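Local coordinates for protein predicted sugar phosphatases of the HAD superfamily (PDB 2HX1) that probably hydrolyses phosphate esters of sugars or related metabolites, as a magnesium-binding phosphatase of the HAD superfamily, at residues 125-130 against 157-162; 9-14 against 40-45; 166-171 against 203-208. One frame throughout, in Å; residues are numbered along the deposited sequence.

Contact 1 (125-130 against 157-162); sequences IDDSNI and LRKRTI
Apolar packing carries most of this contact, with the side chain of Ile130 lying against Lys159 and Arg160 where helix 146-159 ends. CG1 of Ile130, anti to the backbone N (chi1 -166°), lies 3.8 Å from CG of Arg160, the two side chains running past each other in opposite directions. Beyond it, Ile130 CD1 reaches the extended chain of Lys159 nearly at a right angle, 3.9 Å from CD.

The polar approaches make no bond across the contact. Arg160 bends at chi2 and chi3, which carries NE to 3.2 Å from Ile130 O, but the angle is too poor for a hydrogen bond; NH2 of the same group bonds Val133 O. Asp127 OD1 and Lys159 NZ are 4.4 Å apart, beyond a salt bridge, and the ammonium forms its salt bridge with Asp179 of a neighbouring subunit.

Within 125-130 the turn is held largely by bonds among its own residues. Asp126 N donates to Asn129 OD1 at 2.9 Å (angle 171°), Ser128 OG uses the syn lone pair of Asp126 OD1, and Asp126 O accepts from the backbone N of both Asn129 and Ile130.

The contact thus joins the loop leading into strand 133-138 to the C-terminal end of helix 146-159, with Ile125 and Ile162 both touching Val133 on that strand.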
ATOM      1  N   ILE A 125      16.657   5.490  26.118  1.00 25.32           N
ATOM      2  CA  ILE A 125      16.801   6.750  25.428  1.00 24.57           C
ATOM      3  C   ILE A 125      15.768   7.717  25.966  1.00 28.31           C
ATOM      4  O   ILE A 125      14.597   7.360  26.129  1.00 27.66           O
ATOM      5  CB  ILE A 125      16.585   6.641  23.908  1.00 26.08           C
ATOM      6  CG1 ILE A 125      17.571   5.644  23.303  1.00 25.46           C
ATOM      7  CG2 ILE A 125      16.724   8.038  23.245  1.00 21.38           C
ATOM      8  CD1 ILE A 125      19.011   6.010  23.468  1.00 19.31           C
ATOM      9  N   ASP A 126      16.221   8.937  26.246  1.00 31.06           N
ATOM     10  CA  ASP A 126      15.364  10.003  26.733  1.00 33.15           C
ATOM     11  C   ASP A 126      15.951  11.342  26.315  1.00 33.12           C
ATOM     12  O   ASP A 126      16.982  11.393  25.635  1.00 32.30           O
ATOM     13  CB  ASP A 126      15.285   9.950  28.270  1.00 33.98           C
ATOM     14  CG  ASP A 126      16.666  10.058  28.947  1.00 40.19           C
ATOM     15  OD1 ASP A 126      17.577  10.748  28.413  1.00 40.61           O
ATOM     16  OD2 ASP A 126      16.855   9.431  30.022  1.00 40.84           O
ATOM     17  N   ASP A 127      15.313  12.422  26.747  1.00 33.47           N
ATOM     18  CA  ASP A 127      15.789  13.764  26.428  1.00 34.76           C
ATOM     19  C   ASP A 127      17.246  13.993  26.860  1.00 31.32           C
ATOM     20  O   ASP A 127      17.964  14.810  26.300  1.00 30.83           O
ATOM     21  CB  ASP A 127      14.844  14.791  27.063  1.00 37.96           C
ATOM     22  CG  ASP A 127      13.483  14.808  26.388  1.00 47.67           C
ATOM     23  OD1 ASP A 127      13.422  14.675  25.138  1.00 56.77           O
ATOM     24  OD2 ASP A 127      12.465  14.947  27.103  1.00 64.09           O
ATOM     25  N   SER A 128      17.695  13.251  27.846  1.00 30.86           N
ATOM     26  CA  SER A 128      19.059  13.432  28.337  1.00 30.68           C
ATOM     27  C   SER A 128      20.114  12.917  27.366  1.00 31.00           C
ATOM     28  O   SER A 128      21.234  13.398  27.406  1.00 29.50           O
ATOM     29  CB  SER A 128      19.290  12.754  29.703  1.00 33.62           C
ATOM     30  OG  SER A 128      19.871  11.445  29.560  1.00 39.46           O
ATOM     31  N   ASN A 129      19.771  11.949  26.503  1.00 30.81           N
ATOM     32  CA  ASN A 129      20.754  11.394  25.531  1.00 28.59           C
ATOM     33  C   ASN A 129      20.287  11.290  24.065  1.00 28.88           C
ATOM     34  O   ASN A 129      21.066  10.866  23.189  1.00 31.63           O
ATOM     35  CB  ASN A 129      21.292  10.018  26.013  1.00 29.82           C
ATOM     36  CG  ASN A 129      20.189   8.988  26.213  1.00 24.65           C
ATOM     37  OD1 ASN A 129      19.061   9.203  25.780  1.00 28.17           O
ATOM     38  ND2 ASN A 129      20.508   7.859  26.882  1.00 22.34           N
ATOM     39  N   ILE A 130      19.052  11.683  23.776  1.00 25.76           N
ATOM     40  CA  ILE A 130      18.521  11.514  22.436  1.00 26.72           C
ATOM     41  C   ILE A 130      19.367  12.240  21.403  1.00 28.58           C
ATOM     42  O   ILE A 130      19.483  11.810  20.268  1.00 26.26           O
ATOM     43  CB  ILE A 130      17.039  11.948  22.357  1.00 28.46           C
ATOM     44  CG1 ILE A 130      16.408  11.450  21.055  1.00 29.83           C
ATOM     45  CG2 ILE A 130      16.896  13.486  22.453  1.00 23.96           C
ATOM     46  CD1 ILE A 130      14.902  11.647  20.974  1.00 25.59           C
ATOM     47  N   LEU A 157      12.200   8.473  15.870  1.00 24.11           N
ATOM     48  CA  LEU A 157      12.365   8.673  14.441  1.00 25.03           C
ATOM     49  C   LEU A 157      11.693   9.958  13.927  1.00 26.61           C
ATOM     50  O   LEU A 157      12.059  10.482  12.879  1.00 25.85           O
ATOM     51  CB  LEU A 157      11.805   7.455  13.692  1.00 24.89           C
ATOM     52  CG  LEU A 157      12.603   6.162  13.882  1.00 24.99           C
ATOM     53  CD1 LEU A 157      11.923   5.022  13.128  1.00 20.02           C
ATOM     54  CD2 LEU A 157      14.083   6.357  13.465  1.00 17.35           C
ATOM     55  N   ARG A 158      10.654  10.408  14.626  1.00 28.09           N
ATOM     56  CA  ARG A 158      10.064  11.715  14.373  1.00 27.03           C
ATOM     57  C   ARG A 158      11.022  12.825  14.790  1.00 27.95           C
ATOM     58  O   ARG A 158      10.986  13.903  14.212  1.00 27.57           O
ATOM     59  CB  ARG A 158       8.760  11.879  15.150  1.00 25.69           C
ATOM     60  CG  ARG A 158       7.568  11.070  14.556  1.00 26.15           C
ATOM     61  CD  ARG A 158       6.286  11.113  15.414  1.00 29.59           C
ATOM     62  NE  ARG A 158       5.743  12.480  15.502  1.00 32.31           N
ATOM     63  CZ  ARG A 158       5.959  13.321  16.514  1.00 41.50           C
ATOM     64  NH1 ARG A 158       6.683  12.955  17.588  1.00 38.68           N
ATOM     65  NH2 ARG A 158       5.449  14.551  16.455  1.00 44.55           N
ATOM     66  N   LYS A 159      11.876  12.565  15.786  1.00 26.76           N
ATOM     67  CA  LYS A 159      12.744  13.592  16.352  1.00 26.36           C
ATOM     68  C   LYS A 159      14.171  13.546  15.864  1.00 27.00           C
ATOM     69  O   LYS A 159      14.883  14.548  15.979  1.00 28.46           O
ATOM     70  CB  LYS A 159      12.782  13.504  17.874  1.00 27.11           C
ATOM     71  CG  LYS A 159      11.465  13.799  18.572  1.00 26.92           C
ATOM     72  CD  LYS A 159      11.571  13.379  20.011  1.00 33.09           C
ATOM     73  CE  LYS A 159      10.413  13.868  20.839  1.00 32.17           C
ATOM     74  NZ  LYS A 159      10.475  13.276  22.223  1.00 30.80           N
ATOM     75  N   ARG A 160      14.635  12.399  15.374  1.00 25.67           N
ATOM     76  CA  ARG A 160      16.041  12.276  14.969  1.00 25.90           C
ATOM     77  C   ARG A 160      16.155  11.887  13.496  1.00 27.66           C
ATOM     78  O   ARG A 160      15.530  10.933  13.031  1.00 29.65           O
ATOM     79  CB  ARG A 160      16.791  11.275  15.856  1.00 25.52           C
ATOM     80  CG  ARG A 160      16.946  11.750  17.309  1.00 26.79           C
ATOM     81  CD  ARG A 160      17.962  12.879  17.448  1.00 29.98           C
ATOM     82  NE  ARG A 160      19.316  12.409  17.155  1.00 32.64           N
ATOM     83  CZ  ARG A 160      20.297  13.175  16.689  1.00 40.73           C
ATOM     84  NH1 ARG A 160      20.092  14.462  16.477  1.00 48.45           N
ATOM     85  NH2 ARG A 160      21.488  12.668  16.429  1.00 36.17           N
ATOM     86  N   THR A 161      16.965  12.626  12.759  1.00 25.43           N
ATOM     87  CA  THR A 161      17.145  12.356  11.350  1.00 25.47           C
ATOM     88  C   THR A 161      18.290  11.357  11.235  1.00 23.76           C
ATOM     89  O   THR A 161      19.435  11.727  11.091  1.00 24.08           O
ATOM     90  CB  THR A 161      17.372  13.671  10.593  1.00 28.27           C
ATOM     91  OG1 THR A 161      16.222  14.486  10.805  1.00 27.16           O
ATOM     92  CG2 THR A 161      17.555  13.450   9.062  1.00 25.97           C
ATOM     93  N   ILE A 162      17.956  10.074  11.377  1.00 22.84           N
ATOM     94  CA  ILE A 162      18.958   9.010  11.503  1.00 22.35           C
ATOM     95  C   ILE A 162      18.512   7.783  10.684  1.00 22.38           C
ATOM     96  O   ILE A 162      17.323   7.589  10.458  1.00 21.90           O
ATOM     97  CB  ILE A 162      19.175   8.585  13.011  1.00 22.95           C
ATOM     98  CG1 ILE A 162      17.879   7.995  13.582  1.00 20.03           C
ATOM     99  CG2 ILE A 162      19.723   9.743  13.829  1.00 21.14           C
ATOM    100  CD1 ILE A 162      17.858   7.718  15.057  1.00 19.91           C
TER

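Contact 2 (9-14 against 40-45); sequences SLLPKY and DYLKAQ
This is an apolar contact between two helical segments on the HAD core, the Rossmann-like domain whose parallel sheet includes strands 16-19 and 48-53. Residues 9-14 take in the weakly bonded end of helix 7-10 and a 3-10 segment, 11-13, just before strand 16-19. Residues 40-45 close helix 35-44, which precedes strand 48-53. The backbones stay well apart, the nearest CA atoms being those of Leu11 and Leu42 at 8.7 Å, so side chains alone bridge the gap and no hydrogen bond crosses it.

Leu11 does the bridging from its side, and CD1 is the branch that meets both partners on the helix. Leu42 sends CD2 to within 4.1 Å of that methyl. Around the three side chains, Ile282 touches both Leu11 and Tyr41, while Leu11 also meets Ile17 and Leu42 meets Phe19, both on strand 16-19; the contact therefore continues into the packing against the sheet.

Tyr41 slides past Leu11 in the opposite direction, its chi1 of -175° turning the ring away from its own backbone N and out toward 9-14. One face of its ring is covered from within its own helix end by Gln45 CG, 3.6 Å above the plane and displaced toward the rim. The methyl CD1 of Leu11 approaches the ring obliquely, lying 3.6 Å from CE2 and 3.7 Å from CD2 of Tyr41.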
ATOM      1  N   SER A   9      19.488 -35.208  -7.061  1.00 27.03           N
ATOM      2  CA  SER A   9      19.675 -35.248  -8.516  1.00 26.49           C
ATOM      3  C   SER A   9      20.165 -33.908  -9.147  1.00 27.77           C
ATOM      4  O   SER A   9      20.684 -33.888 -10.275  1.00 27.53           O
ATOM      5  CB  SER A   9      18.386 -35.665  -9.217  1.00 26.41           C
ATOM      6  OG  SER A   9      17.520 -34.546  -9.342  1.00 30.41           O
ATOM      7  N   LEU A  10      19.949 -32.798  -8.452  1.00 26.95           N
ATOM      8  CA  LEU A  10      20.404 -31.493  -8.939  1.00 27.95           C
ATOM      9  C   LEU A  10      21.864 -31.233  -8.625  1.00 26.06           C
ATOM     10  O   LEU A  10      22.514 -30.497  -9.351  1.00 27.85           O
ATOM     11  CB  LEU A  10      19.559 -30.324  -8.356  1.00 26.01           C
ATOM     12  CG  LEU A  10      18.038 -30.433  -8.380  1.00 25.40           C
ATOM     13  CD1 LEU A  10      17.427 -29.283  -7.582  1.00 29.19           C
ATOM     14  CD2 LEU A  10      17.505 -30.473  -9.809  1.00 27.76           C
ATOM     15  N   LEU A  11      22.376 -31.819  -7.546  1.00 27.71           N
ATOM     16  CA  LEU A  11      23.649 -31.381  -6.985  1.00 30.58           C
ATOM     17  C   LEU A  11      24.869 -31.420  -7.923  1.00 33.52           C
ATOM     18  O   LEU A  11      25.745 -30.586  -7.786  1.00 33.21           O
ATOM     19  CB  LEU A  11      23.939 -32.136  -5.700  1.00 31.57           C
ATOM     20  CG  LEU A  11      22.915 -31.856  -4.594  1.00 30.90           C
ATOM     21  CD1 LEU A  11      23.269 -32.628  -3.364  1.00 31.64           C
ATOM     22  CD2 LEU A  11      22.829 -30.359  -4.260  1.00 38.08           C
ATOM     23  N   PRO A  12      24.942 -32.401  -8.851  1.00 34.43           N
ATOM     24  CA  PRO A  12      26.028 -32.462  -9.833  1.00 33.69           C
ATOM     25  C   PRO A  12      26.149 -31.286 -10.779  1.00 34.06           C
ATOM     26  O   PRO A  12      27.222 -31.110 -11.362  1.00 33.98           O
ATOM     27  CB  PRO A  12      25.687 -33.707 -10.667  1.00 36.22           C
ATOM     28  CG  PRO A  12      24.882 -34.577  -9.740  1.00 37.13           C
ATOM     29  CD  PRO A  12      24.050 -33.573  -8.970  1.00 37.22           C
ATOM     30  N   LYS A  13      25.091 -30.494 -10.957  1.00 34.69           N
ATOM     31  CA  LYS A  13      25.158 -29.350 -11.867  1.00 36.01           C
ATOM     32  C   LYS A  13      25.946 -28.187 -11.273  1.00 34.60           C
ATOM     33  O   LYS A  13      26.262 -27.222 -11.985  1.00 36.65           O
ATOM     34  CB  LYS A  13      23.770 -28.799 -12.217  1.00 38.77           C
ATOM     35  CG  LYS A  13      22.675 -29.780 -12.687  1.00 44.37           C
ATOM     36  CD  LYS A  13      21.308 -29.011 -12.888  1.00 40.81           C
ATOM     37  N   TYR A  14      26.257 -28.262  -9.975  1.00 31.30           N
ATOM     38  CA  TYR A  14      26.631 -27.058  -9.221  1.00 28.28           C
ATOM     39  C   TYR A  14      27.949 -27.167  -8.492  1.00 26.35           C
ATOM     40  O   TYR A  14      28.272 -28.203  -7.955  1.00 26.22           O
ATOM     41  CB  TYR A  14      25.504 -26.718  -8.241  1.00 27.08           C
ATOM     42  CG  TYR A  14      24.219 -26.470  -8.980  1.00 23.83           C
ATOM     43  CD1 TYR A  14      24.075 -25.357  -9.777  1.00 17.91           C
ATOM     44  CD2 TYR A  14      23.166 -27.371  -8.906  1.00 21.35           C
ATOM     45  CE1 TYR A  14      22.912 -25.128 -10.474  1.00 17.45           C
ATOM     46  CE2 TYR A  14      22.000 -27.163  -9.607  1.00 24.62           C
ATOM     47  CZ  TYR A  14      21.876 -26.040 -10.400  1.00 19.95           C
ATOM     48  OH  TYR A  14      20.702 -25.824 -11.097  1.00 23.84           O
ATOM     49  N   ASP A  40      26.698 -34.389   5.298  1.00 33.57           N
ATOM     50  CA  ASP A  40      27.578 -35.529   5.062  1.00 34.06           C
ATOM     51  C   ASP A  40      27.785 -35.729   3.548  1.00 34.27           C
ATOM     52  O   ASP A  40      28.910 -35.890   3.059  1.00 34.78           O
ATOM     53  CB  ASP A  40      26.951 -36.776   5.676  1.00 34.46           C
ATOM     54  CG  ASP A  40      26.953 -36.737   7.205  1.00 40.71           C
ATOM     55  OD1 ASP A  40      27.827 -36.037   7.774  1.00 42.23           O
ATOM     56  OD2 ASP A  40      26.081 -37.391   7.834  1.00 44.16           O
ATOM     57  N   TYR A  41      26.695 -35.676   2.788  1.00 33.51           N
ATOM     58  CA  TYR A  41      26.791 -35.909   1.345  1.00 34.89           C
ATOM     59  C   TYR A  41      27.697 -34.887   0.676  1.00 35.76           C
ATOM     60  O   TYR A  41      28.587 -35.245  -0.096  1.00 31.83           O
ATOM     61  CB  TYR A  41      25.415 -35.892   0.677  1.00 36.08           C
ATOM     62  CG  TYR A  41      25.428 -36.239  -0.794  1.00 38.77           C
ATOM     63  CD1 TYR A  41      25.551 -37.553  -1.221  1.00 44.76           C
ATOM     64  CD2 TYR A  41      25.296 -35.244  -1.769  1.00 43.36           C
ATOM     65  CE1 TYR A  41      25.551 -37.871  -2.596  1.00 40.27           C
ATOM     66  CE2 TYR A  41      25.292 -35.550  -3.120  1.00 37.11           C
ATOM     67  CZ  TYR A  41      25.418 -36.866  -3.529  1.00 41.33           C
ATOM     68  OH  TYR A  41      25.413 -37.166  -4.875  1.00 43.03           O
ATOM     69  N   LEU A  42      27.475 -33.605   0.956  1.00 37.00           N
ATOM     70  CA  LEU A  42      28.243 -32.576   0.261  1.00 37.21           C
ATOM     71  C   LEU A  42      29.745 -32.704   0.593  1.00 38.98           C
ATOM     72  O   LEU A  42      30.593 -32.497  -0.281  1.00 39.90           O
ATOM     73  CB  LEU A  42      27.728 -31.174   0.605  1.00 39.30           C
ATOM     74  CG  LEU A  42      26.297 -30.845   0.176  1.00 36.74           C
ATOM     75  CD1 LEU A  42      25.802 -29.612   0.907  1.00 28.91           C
ATOM     76  CD2 LEU A  42      26.231 -30.672  -1.329  1.00 36.45           C
ATOM     77  N   LYS A  43      30.061 -33.013   1.850  1.00 41.41           N
ATOM     78  CA  LYS A  43      31.460 -33.251   2.245  1.00 45.34           C
ATOM     79  C   LYS A  43      32.042 -34.406   1.409  1.00 43.71           C
ATOM     80  O   LYS A  43      32.977 -34.213   0.617  1.00 41.37           O
ATOM     81  CB  LYS A  43      31.583 -33.570   3.735  1.00 47.30           C
ATOM     82  CG  LYS A  43      33.035 -33.893   4.160  1.00 54.90           C
ATOM     83  CD  LYS A  43      33.281 -33.535   5.626  1.00 58.37           C
ATOM     84  CE  LYS A  43      32.438 -34.380   6.575  1.00 62.17           C
ATOM     85  NZ  LYS A  43      31.662 -33.497   7.488  1.00 62.67           N
ATOM     86  N   ALA A  44      31.444 -35.584   1.535  1.00 42.06           N
ATOM     87  CA  ALA A  44      31.892 -36.747   0.754  1.00 41.81           C
ATOM     88  C   ALA A  44      32.025 -36.438  -0.751  1.00 41.76           C
ATOM     89  O   ALA A  44      32.880 -36.994  -1.425  1.00 44.11           O
ATOM     90  CB  ALA A  44      30.967 -37.969   0.992  1.00 40.06           C
ATOM     91  N   GLN A  45      31.219 -35.529  -1.290  1.00 41.12           N
ATOM     92  CA  GLN A  45      31.350 -35.164  -2.693  1.00 38.20           C
ATOM     93  C   GLN A  45      32.316 -33.986  -2.898  1.00 39.80           C
ATOM     94  O   GLN A  45      32.525 -33.549  -4.032  1.00 40.63           O
ATOM     95  CB  GLN A  45      29.974 -34.842  -3.272  1.00 39.74           C
ATOM     96  CG  GLN A  45      28.955 -36.005  -3.166  1.00 39.23           C
ATOM     97  CD  GLN A  45      29.026 -37.019  -4.327  1.00 46.30           C
ATOM     98  OE1 GLN A  45      28.924 -38.228  -4.116  1.00 49.37           O
ATOM     99  NE2 GLN A  45      29.190 -36.521  -5.549  1.00 47.51           N
TER

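Contact 3 (166-171 against 203-208); sequences VANTDN and GKPDSQ
The two backbones come closest where Asn168, at the centre of an inverse gamma turn just beyond strand 164-167, faces Gly203 with 5.7 Å between their CA atoms. Gly203 has a positive phi, at which a side chain would press on the carbonyl oxygen of the preceding residue. The peptide bond from Lys204 to Pro205 is cis.

One hydrogen bond defines the crossing. Asn168 ND2 donates to Lys204 O at 2.9 Å, and the N-H points almost straight at the oxygen (176°). The donor lies in the carbonyl plane on a lone pair, and Lys204 O is only 2° out of the Asn168 amide plane, so both flat groups are well placed for the bond. A chi1 of -166° swings the amide away from its own backbone N and across to the facing loop. Its NH2 end also meets the proline ring, ND2 lying 3.3 Å from Pro205 CD, while OD1 accepts from Arg201 NH1. Opposite ends of the amide are thus used, which fixes its rotation. Shortening Asn168 to an alanine is likely to leave Lys204 O without this donor and take one acceptor from Arg201 NH1, with a gap beside Pro205 CD.

The side chain of Lys204 leads away from Asn168: NZ forms salt bridges with Asp20 and Asp238 and a hydrogen bond to Val52 O. Asp20 is also a magnesium ligand. Nearby, Asp170 N bonds a sulfonate oxygen of a bound buffer molecule, EPE, probably from the crystallisation liquor. A lysine paired with the metal-binding aspartate, on the loop after strand 199-202 of the five-stranded sheet, is consistent with the motif III lysine of HAD phosphatases.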
ATOM      1  N   VAL A 166      16.904  -2.636   9.590  1.00 22.18           N
ATOM      2  CA  VAL A 166      16.450  -3.957  10.019  1.00 20.54           C
ATOM      3  C   VAL A 166      16.891  -4.994   8.984  1.00 19.88           C
ATOM      4  O   VAL A 166      17.028  -4.667   7.815  1.00 20.61           O
ATOM      5  CB  VAL A 166      14.871  -3.971  10.204  1.00 19.55           C
ATOM      6  CG1 VAL A 166      14.131  -3.758   8.855  1.00 21.57           C
ATOM      7  CG2 VAL A 166      14.392  -5.274  10.888  1.00 17.21           C
ATOM      8  N   ALA A 167      17.091  -6.237   9.419  1.00 20.13           N
ATOM      9  CA  ALA A 167      17.225  -7.403   8.523  1.00 21.55           C
ATOM     10  C   ALA A 167      15.880  -7.656   7.850  1.00 23.44           C
ATOM     11  O   ALA A 167      14.834  -7.593   8.503  1.00 24.67           O
ATOM     12  CB  ALA A 167      17.614  -8.647   9.306  1.00 19.44           C
ATOM     13  N   ASN A 168      15.914  -7.978   6.567  1.00 24.94           N
ATOM     14  CA  ASN A 168      14.697  -8.149   5.779  1.00 23.71           C
ATOM     15  C   ASN A 168      14.069  -9.509   6.036  1.00 24.24           C
ATOM     16  O   ASN A 168      13.932 -10.322   5.118  1.00 22.25           O
ATOM     17  CB  ASN A 168      15.005  -7.996   4.298  1.00 21.21           C
ATOM     18  CG  ASN A 168      13.758  -7.828   3.471  1.00 26.36           C
ATOM     19  OD1 ASN A 168      12.857  -7.111   3.865  1.00 25.39           O
ATOM     20  ND2 ASN A 168      13.699  -8.487   2.323  1.00 23.39           N
ATOM     21  N   THR A 169      13.662  -9.759   7.275  1.00 22.16           N
ATOM     22  CA  THR A 169      13.126 -11.069   7.603  1.00 22.85           C
ATOM     23  C   THR A 169      11.679 -11.095   7.103  1.00 23.17           C
ATOM     24  O   THR A 169      11.108 -10.065   6.705  1.00 22.91           O
ATOM     25  CB  THR A 169      13.184 -11.369   9.129  1.00 21.71           C
ATOM     26  OG1 THR A 169      12.147 -10.655   9.810  1.00 21.61           O
ATOM     27  CG2 THR A 169      14.570 -11.006   9.756  1.00 18.28           C
ATOM     28  N   ASP A 170      11.099 -12.284   7.106  1.00 23.91           N
ATOM     29  CA  ASP A 170       9.685 -12.434   6.853  1.00 27.22           C
ATOM     30  C   ASP A 170       8.984 -11.641   7.955  1.00 25.78           C
ATOM     31  O   ASP A 170       9.562 -11.421   9.003  1.00 26.01           O
ATOM     32  CB  ASP A 170       9.285 -13.927   6.904  1.00 27.31           C
ATOM     33  CG  ASP A 170      10.020 -14.797   5.840  1.00 39.80           C
ATOM     34  OD1 ASP A 170      10.108 -14.364   4.659  1.00 43.67           O
ATOM     35  OD2 ASP A 170      10.469 -15.930   6.195  1.00 37.30           O
ATOM     36  N   ASN A 171       7.747 -11.210   7.711  1.00 25.40           N
ATOM     37  CA  ASN A 171       6.979 -10.501   8.734  1.00 23.51           C
ATOM     38  C   ASN A 171       6.613 -11.361   9.910  1.00 23.00           C
ATOM     39  O   ASN A 171       6.415 -10.832  10.971  1.00 22.83           O
ATOM     40  CB  ASN A 171       5.688  -9.948   8.164  1.00 23.47           C
ATOM     41  CG  ASN A 171       5.904  -8.766   7.330  1.00 24.10           C
ATOM     42  OD1 ASN A 171       6.842  -7.995   7.555  1.00 25.82           O
ATOM     43  ND2 ASN A 171       5.039  -8.588   6.332  1.00 22.14           N
ATOM     44  N   GLY A 203      19.722  -7.678   3.266  1.00 20.76           N
ATOM     45  CA  GLY A 203      19.603  -9.108   3.058  1.00 19.93           C
ATOM     46  C   GLY A 203      18.798  -9.396   1.831  1.00 20.12           C
ATOM     47  O   GLY A 203      18.369  -8.479   1.118  1.00 17.08           O
ATOM     48  N   LYS A 204      18.553 -10.691   1.624  1.00 19.82           N
ATOM     49  CA  LYS A 204      17.795 -11.174   0.477  1.00 19.44           C
ATOM     50  C   LYS A 204      16.459 -10.442   0.448  1.00 18.69           C
ATOM     51  O   LYS A 204      15.850 -10.265   1.495  1.00 19.95           O
ATOM     52  CB  LYS A 204      17.562 -12.694   0.579  1.00 17.14           C
ATOM     53  CG  LYS A 204      18.850 -13.547   0.816  1.00 19.56           C
ATOM     54  CD  LYS A 204      18.510 -14.996   1.128  1.00 20.74           C
ATOM     55  CE  LYS A 204      17.955 -15.187   2.538  1.00 25.06           C
ATOM     56  NZ  LYS A 204      17.889 -16.609   2.907  1.00 23.78           N
ATOM     57  N   PRO A 205      15.977 -10.065  -0.749  1.00 18.09           N
ATOM     58  CA  PRO A 205      16.444 -10.351  -2.111  1.00 20.20           C
ATOM     59  C   PRO A 205      17.553  -9.440  -2.692  1.00 22.46           C
ATOM     60  O   PRO A 205      17.829  -9.504  -3.907  1.00 22.98           O
ATOM     61  CB  PRO A 205      15.180 -10.149  -2.929  1.00 22.72           C
ATOM     62  CG  PRO A 205      14.485  -9.029  -2.231  1.00 21.67           C
ATOM     63  CD  PRO A 205      14.734  -9.277  -0.757  1.00 19.54           C
ATOM     64  N   ASP A 206      18.182  -8.612  -1.853  1.00 23.20           N
ATOM     65  CA  ASP A 206      19.380  -7.859  -2.267  1.00 25.05           C
ATOM     66  C   ASP A 206      20.461  -8.894  -2.565  1.00 24.50           C
ATOM     67  O   ASP A 206      20.292 -10.072  -2.244  1.00 23.03           O
ATOM     68  CB  ASP A 206      19.906  -6.934  -1.160  1.00 26.97           C
ATOM     69  CG  ASP A 206      18.971  -5.739  -0.846  1.00 33.24           C
ATOM     70  OD1 ASP A 206      17.975  -5.476  -1.596  1.00 42.12           O
ATOM     71  OD2 ASP A 206      19.286  -5.046   0.163  1.00 35.51           O
ATOM     72  N   SER A 207      21.569  -8.436  -3.151  1.00 23.05           N
ATOM     73  CA  SER A 207      22.591  -9.313  -3.710  1.00 22.92           C
ATOM     74  C   SER A 207      23.976  -9.174  -3.075  1.00 23.39           C
ATOM     75  O   SER A 207      24.925  -9.837  -3.543  1.00 20.52           O
ATOM     76  CB  SER A 207      22.709  -9.054  -5.200  1.00 24.32           C
ATOM     77  OG  SER A 207      23.291  -7.788  -5.439  1.00 28.95           O
ATOM     78  N   GLN A 208      24.111  -8.338  -2.031  1.00 22.50           N
ATOM     79  CA  GLN A 208      25.430  -8.121  -1.415  1.00 24.65           C
ATOM     80  C   GLN A 208      26.006  -9.379  -0.824  1.00 22.45           C
ATOM     81  O   GLN A 208      27.190  -9.637  -0.984  1.00 23.72           O
ATOM     82  CB  GLN A 208      25.439  -6.995  -0.356  1.00 25.02           C
ATOM     83  CG  GLN A 208      25.179  -5.581  -0.935  1.00 32.28           C
ATOM     84  CD  GLN A 208      25.611  -4.440   0.003  1.00 31.65           C
ATOM     85  OE1 GLN A 208      26.798  -4.237   0.223  1.00 49.59           O
ATOM     86  NE2 GLN A 208      24.641  -3.692   0.546  1.00 32.62           N
TER

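How the contacts relate
The three contacts follow one another along an elongated chain. Contacts 1 and 2 lie on opposite sides of its centre, with their own centres about 51 Å apart and nearest atoms about 39 Å apart. Contact 3 falls between them, its centre about 26 Å from that of contact 1 and about 27 Å from that of contact 2. It is the one beside the magnesium, at the probable active site: the Lys204 side chain is about 6 Å from the metal and about 5 Å from bound EPE. Helix 146-159 of contact 1 is followed in the chain by strand 164-167 of contact 3, so both involve the five-stranded sheet, contact 3 at its border with the six-stranded one, on which contact 2 packs. Contacts 1 and 3 both touch the same neighbouring subunit.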